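Local structure of beta-N-acetylhexosaminidase (Akkermansia muciniphila, 6JEB) at residues 411-416 and 464-469; 21-26 and 63-68. The protein hydrolyses terminal non-reducing N-acetylglucosamine and N-acetylgalactosamine residues from beta-linked glycans and chitobiose, as a zinc-containing member of glycosyl hydrolase family 20. All coordinates share one frame; numbering follows the deposited sequence.

Interaction 1 (411-416 and 464-469)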
# COMPACT_ATOMS: atom_id res chain seq x y z
N LEU A 411 8.72 -8.88 -5.91
CA LEU A 411 7.71 -9.94 -5.88
C LEU A 411 8.13 -11.06 -4.94
O LEU A 411 7.26 -11.69 -4.33
CB LEU A 411 7.47 -10.48 -7.28
CG LEU A 411 6.81 -9.52 -8.27
CD1 LEU A 411 6.70 -10.18 -9.65
CD2 LEU A 411 5.43 -9.06 -7.78
N TYR A 412 9.43 -11.33 -4.83
CA TYR A 412 9.87 -12.38 -3.93
C TYR A 412 9.43 -12.10 -2.50
O TYR A 412 8.97 -13.01 -1.80
CB TYR A 412 11.39 -12.60 -3.99
CG TYR A 412 11.75 -13.80 -3.17
CD1 TYR A 412 11.70 -15.08 -3.72
CD2 TYR A 412 12.07 -13.68 -1.82
CE1 TYR A 412 11.99 -16.20 -2.97
CE2 TYR A 412 12.34 -14.78 -1.05
CZ TYR A 412 12.31 -16.04 -1.63
OH TYR A 412 12.57 -17.14 -0.86
N ARG A 413 9.58 -10.85 -2.05
CA ARG A 413 9.16 -10.53 -0.68
C ARG A 413 7.67 -10.21 -0.58
O ARG A 413 7.07 -10.49 0.46
CB ARG A 413 10.04 -9.44 -0.06
CG ARG A 413 11.46 -9.95 0.16
CD ARG A 413 12.16 -9.44 1.42
NE ARG A 413 13.39 -10.19 1.61
CZ ARG A 413 14.24 -10.06 2.63
NH1 ARG A 413 14.00 -9.19 3.60
NH2 ARG A 413 15.33 -10.83 2.69
N ALA A 414 7.06 -9.67 -1.63
CA ALA A 414 5.64 -9.34 -1.55
C ALA A 414 4.76 -10.58 -1.48
O ALA A 414 3.78 -10.61 -0.73
CB ALA A 414 5.22 -8.45 -2.72
N TYR A 415 5.09 -11.63 -2.27
CA TYR A 415 4.31 -12.85 -2.37
C TYR A 415 5.06 -14.03 -1.77
O TYR A 415 6.29 -14.10 -1.87
CB TYR A 415 3.95 -13.16 -3.84
CG TYR A 415 2.94 -12.17 -4.36
CD1 TYR A 415 1.57 -12.40 -4.19
CD2 TYR A 415 3.34 -10.97 -4.94
CE1 TYR A 415 0.64 -11.48 -4.61
CE2 TYR A 415 2.41 -10.04 -5.38
CZ TYR A 415 1.06 -10.30 -5.20
OH TYR A 415 0.13 -9.39 -5.61
N PRO A 416 4.36 -14.99 -1.15
CA PRO A 416 2.90 -15.10 -1.03
C PRO A 416 2.27 -14.36 0.15
O PRO A 416 1.07 -14.51 0.34
CB PRO A 416 2.69 -16.60 -0.83
CG PRO A 416 3.89 -17.02 -0.07
CD PRO A 416 5.02 -16.23 -0.70
N PRO A 464 16.28 -14.31 -4.66
CA PRO A 464 17.29 -13.83 -5.60
C PRO A 464 18.47 -13.20 -4.87
O PRO A 464 18.32 -12.61 -3.79
CB PRO A 464 16.54 -12.79 -6.44
CG PRO A 464 15.10 -13.24 -6.38
CD PRO A 464 14.93 -13.82 -4.99
N ALA A 465 19.65 -13.35 -5.45
CA ALA A 465 20.87 -12.87 -4.82
C ALA A 465 20.87 -11.35 -4.70
O ALA A 465 20.30 -10.64 -5.54
CB ALA A 465 22.08 -13.30 -5.63
N PHE A 466 21.52 -10.85 -3.66
CA PHE A 466 21.75 -9.42 -3.45
C PHE A 466 23.22 -9.10 -3.69
O PHE A 466 24.09 -9.96 -3.54
CB PHE A 466 21.39 -9.00 -2.02
CG PHE A 466 19.95 -9.19 -1.67
CD1 PHE A 466 19.02 -8.22 -1.98
CD2 PHE A 466 19.53 -10.34 -1.01
CE1 PHE A 466 17.68 -8.39 -1.65
CE2 PHE A 466 18.19 -10.51 -0.68
CZ PHE A 466 17.26 -9.53 -1.00
N ARG A 467 23.49 -7.85 -4.05
CA ARG A 467 24.86 -7.43 -4.28
C ARG A 467 25.53 -6.87 -3.03
O ARG A 467 26.75 -6.68 -3.03
CB ARG A 467 24.93 -6.38 -5.40
CG ARG A 467 24.64 -4.96 -4.93
CD ARG A 467 24.87 -3.95 -6.05
NE ARG A 467 23.97 -4.17 -7.18
CZ ARG A 467 22.90 -3.43 -7.43
NH1 ARG A 467 22.59 -2.41 -6.64
NH2 ARG A 467 22.13 -3.70 -8.47
N TRP A 468 24.77 -6.61 -1.97
CA TRP A 468 25.30 -5.94 -0.78
C TRP A 468 25.71 -6.96 0.27
O TRP A 468 25.01 -7.95 0.49
CB TRP A 468 24.25 -5.01 -0.19
CG TRP A 468 23.66 -4.06 -1.18
CD1 TRP A 468 24.31 -3.06 -1.84
CD2 TRP A 468 22.29 -4.01 -1.60
NE1 TRP A 468 23.43 -2.40 -2.67
CE2 TRP A 468 22.19 -2.96 -2.54
CE3 TRP A 468 21.15 -4.75 -1.29
CZ2 TRP A 468 20.98 -2.63 -3.16
CZ3 TRP A 468 19.96 -4.42 -1.91
CH2 TRP A 468 19.88 -3.37 -2.83
N GLU A 469 26.84 -6.70 0.91
CA GLU A 469 27.29 -7.45 2.09
C GLU A 469 27.25 -8.97 1.90
O GLU A 469 27.20 -9.73 2.87
CB GLU A 469 26.49 -7.03 3.32
CG GLU A 469 26.62 -5.55 3.64
CD GLU A 469 25.28 -4.87 3.88
OE1 GLU A 469 24.53 -5.33 4.77
OE2 GLU A 469 24.98 -3.88 3.18
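A small CH-pi contact, with P464 set against the ring of Y412, joins the end of helix 407-414 to the C-terminal tail of the chain on the (beta/alpha)8 catalytic domain. Only 128 Å² is buried, and P464 CD is the atom that touches Y412. P464 CD lies 4.0 Å from the centroid of the Y412 ring, 30° off the ring normal, so it sits off-centre. It is displaced toward the CB end of the ring, where P464 CD is 3.7 Å from Y412 CG and equally close to Y412 CD1. Y412 reaches the tail because its CG stands anti to the backbone N (chi1 -173°). At the far end of the ring, Y412 OH hydrogen-bonds with N462 and Q361.

The second meeting is looser: R413 NH2 comes to 4.4 Å from F466 CZ, obliquely to both flat groups, too far and too tilted to count as a stack. The guanidinium is held by the tail and by residues from elsewhere in the chain: NE faces E463 in a salt bridge, while NH1 and NH2 donate to the carbonyl oxygens of D354 and R362. All three nitrogens thus have partners, which should restrict rotation of the group and place F466 beside a charge probably balanced by E463. The R413 side chain is about 5 Å from that of L353, a substrate-binding residue, and D354 also binds substrate. With R413 linking the C-terminal tail to D354, the contact is consistent with a second-shell position beside the substrate site of a TIM-barrel glycosidase.

Interaction 2 (21-26 and 63-68)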
# COMPACT_ATOMS: atom_id res chain seq x y z
N LYS A 21 -17.35 -28.90 -16.00
CA LYS A 21 -16.16 -28.95 -16.83
C LYS A 21 -16.07 -27.76 -17.77
O LYS A 21 -15.19 -27.72 -18.64
CB LYS A 21 -16.09 -30.27 -17.61
CG LYS A 21 -15.76 -31.45 -16.72
CD LYS A 21 -15.74 -32.76 -17.48
CE LYS A 21 -15.47 -33.91 -16.54
NZ LYS A 21 -15.45 -35.22 -17.24
N THR A 22 -16.96 -26.79 -17.60
CA THR A 22 -16.90 -25.54 -18.33
C THR A 22 -17.25 -24.42 -17.37
O THR A 22 -18.02 -24.60 -16.42
CB THR A 22 -17.87 -25.53 -19.53
OG1 THR A 22 -17.79 -24.26 -20.18
CG2 THR A 22 -19.31 -25.77 -19.08
N LEU A 23 -16.64 -23.25 -17.61
CA LEU A 23 -16.93 -22.04 -16.86
C LEU A 23 -17.36 -20.91 -17.78
O LEU A 23 -17.21 -19.73 -17.44
CB LEU A 23 -15.74 -21.65 -15.98
CG LEU A 23 -15.61 -22.49 -14.70
CD1 LEU A 23 -14.21 -22.39 -14.12
CD2 LEU A 23 -16.67 -22.08 -13.68
N GLN A 24 -17.88 -21.26 -18.96
CA GLN A 24 -18.45 -20.28 -19.86
C GLN A 24 -19.47 -19.43 -19.13
O GLN A 24 -20.32 -19.95 -18.41
CB GLN A 24 -19.12 -21.00 -21.03
CG GLN A 24 -19.97 -20.11 -21.92
CD GLN A 24 -20.78 -20.89 -22.94
OE1 GLN A 24 -20.41 -22.00 -23.33
NE2 GLN A 24 -21.90 -20.32 -23.38
N LEU A 25 -19.37 -18.12 -19.29
CA LEU A 25 -20.27 -17.22 -18.59
C LEU A 25 -21.60 -17.19 -19.33
O LEU A 25 -21.68 -16.71 -20.47
CB LEU A 25 -19.61 -15.84 -18.51
CG LEU A 25 -20.17 -14.85 -17.51
CD1 LEU A 25 -20.26 -15.46 -16.10
CD2 LEU A 25 -19.32 -13.57 -17.51
N LEU A 26 -22.66 -17.70 -18.69
CA LEU A 26 -23.98 -17.80 -19.29
C LEU A 26 -24.84 -16.57 -19.04
O LEU A 26 -25.74 -16.28 -19.85
CB LEU A 26 -24.72 -19.02 -18.73
CG LEU A 26 -24.06 -20.38 -18.95
CD1 LEU A 26 -24.83 -21.47 -18.22
CD2 LEU A 26 -23.98 -20.66 -20.44
N ALA A 63 -12.92 -11.66 -10.97
CA ALA A 63 -11.65 -12.12 -10.41
C ALA A 63 -11.79 -13.53 -9.83
O ALA A 63 -10.89 -14.37 -9.99
CB ALA A 63 -11.16 -11.14 -9.35
N THR A 64 -12.90 -13.81 -9.15
CA THR A 64 -13.14 -15.17 -8.69
C THR A 64 -13.28 -16.13 -9.86
O THR A 64 -12.73 -17.24 -9.83
CB THR A 64 -14.39 -15.18 -7.81
OG1 THR A 64 -14.10 -14.43 -6.62
CG2 THR A 64 -14.79 -16.61 -7.44
N LEU A 65 -14.02 -15.73 -10.89
CA LEU A 65 -14.16 -16.57 -12.08
C LEU A 65 -12.80 -16.88 -12.70
O LEU A 65 -12.56 -18.00 -13.17
CB LEU A 65 -15.08 -15.88 -13.09
CG LEU A 65 -15.49 -16.66 -14.33
CD1 LEU A 65 -16.18 -17.96 -13.93
CD2 LEU A 65 -16.41 -15.81 -15.21
N ARG A 66 -11.90 -15.90 -12.70
CA ARG A 66 -10.55 -16.11 -13.22
C ARG A 66 -9.83 -17.19 -12.43
O ARG A 66 -9.18 -18.08 -13.01
CB ARG A 66 -9.80 -14.77 -13.16
CG ARG A 66 -8.40 -14.75 -13.72
CD ARG A 66 -7.92 -13.30 -13.93
NE ARG A 66 -8.06 -12.49 -12.72
CZ ARG A 66 -8.19 -11.16 -12.70
NH1 ARG A 66 -8.19 -10.46 -13.83
NH2 ARG A 66 -8.30 -10.54 -11.54
N GLN A 67 -9.92 -17.14 -11.09
CA GLN A 67 -9.27 -18.16 -10.27
C GLN A 67 -9.90 -19.52 -10.49
O GLN A 67 -9.20 -20.54 -10.53
CB GLN A 67 -9.30 -17.77 -8.79
CG GLN A 67 -8.44 -16.55 -8.49
CD GLN A 67 -8.08 -16.43 -7.02
OE1 GLN A 67 -8.51 -17.23 -6.20
NE2 GLN A 67 -7.27 -15.43 -6.69
N LEU A 68 -11.23 -19.57 -10.64
CA LEU A 68 -11.90 -20.84 -10.91
C LEU A 68 -11.48 -21.39 -12.27
O LEU A 68 -11.34 -22.61 -12.43
CB LEU A 68 -13.41 -20.68 -10.83
CG LEU A 68 -13.98 -20.46 -9.43
CD1 LEU A 68 -15.47 -20.21 -9.54
CD2 LEU A 68 -13.68 -21.65 -8.53
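The alpha/beta domain that precedes the catalytic barrel in family 20 enzymes packs a helix against one face of its sheet, and here helix 55-73 meets the chain leading into strand 25-30. Four leucines, two from each segment, make the contact, L23 lying nearest L65 with 7.8 Å between their CA atoms. The two methyls of L23 divide the work. Its CD1 reaches the helix at L68, 3.8 Å from L68 CB and 3.3 Å from L68 O, a close approach of a methyl to a backbone carbonyl. Its CD2 instead meets L65 CD1 at 4.2 Å, the two branches lying alongside one another and pointing in opposite senses.

L65 is the shared partner: chi1 of -173° swings its branch toward 21-26, and chi2 of 57° turns CD1 to L23 and CD2 to L25, where L65 CD2 lies 4.0 Å from L25 CD1. Just before the strand, T22 OG1 accepts from Q24 N at 3.2 Å with an N-H...O angle of 170°, an ST turn at the bend from which L23 faces the helix. V43 and I79 also touch L23, and L41, V43 and I84 pack on L68.

With 211 Å² buried and purely apolar side-chain pairs across it, the interface is consistent with cohesion by close fit and exclusion of water; the polar L23 O is satisfied by R69, one residue beyond 63-68.

Overall arrangement
The two contacts belong to different domains: interaction 2 lies in the core of the N-terminal alpha/beta domain, interaction 1 on the catalytic barrel. Their centres are 33 Å apart, their nearest atoms about 9 Å, and they do not touch; in sequence interaction 2 closes before interaction 1 opens. Helix 434-452 lies along the chain between 411-416 and 464-469, and its H444 meets Q67 of helix 55-73, consistent with a border between the two domains. Interaction 1 is the one near the substrate site: the R413 side chain is about 9 Å from that of W400, which lines the acetamide pocket, whereas interaction 2 is away from the annotated sites.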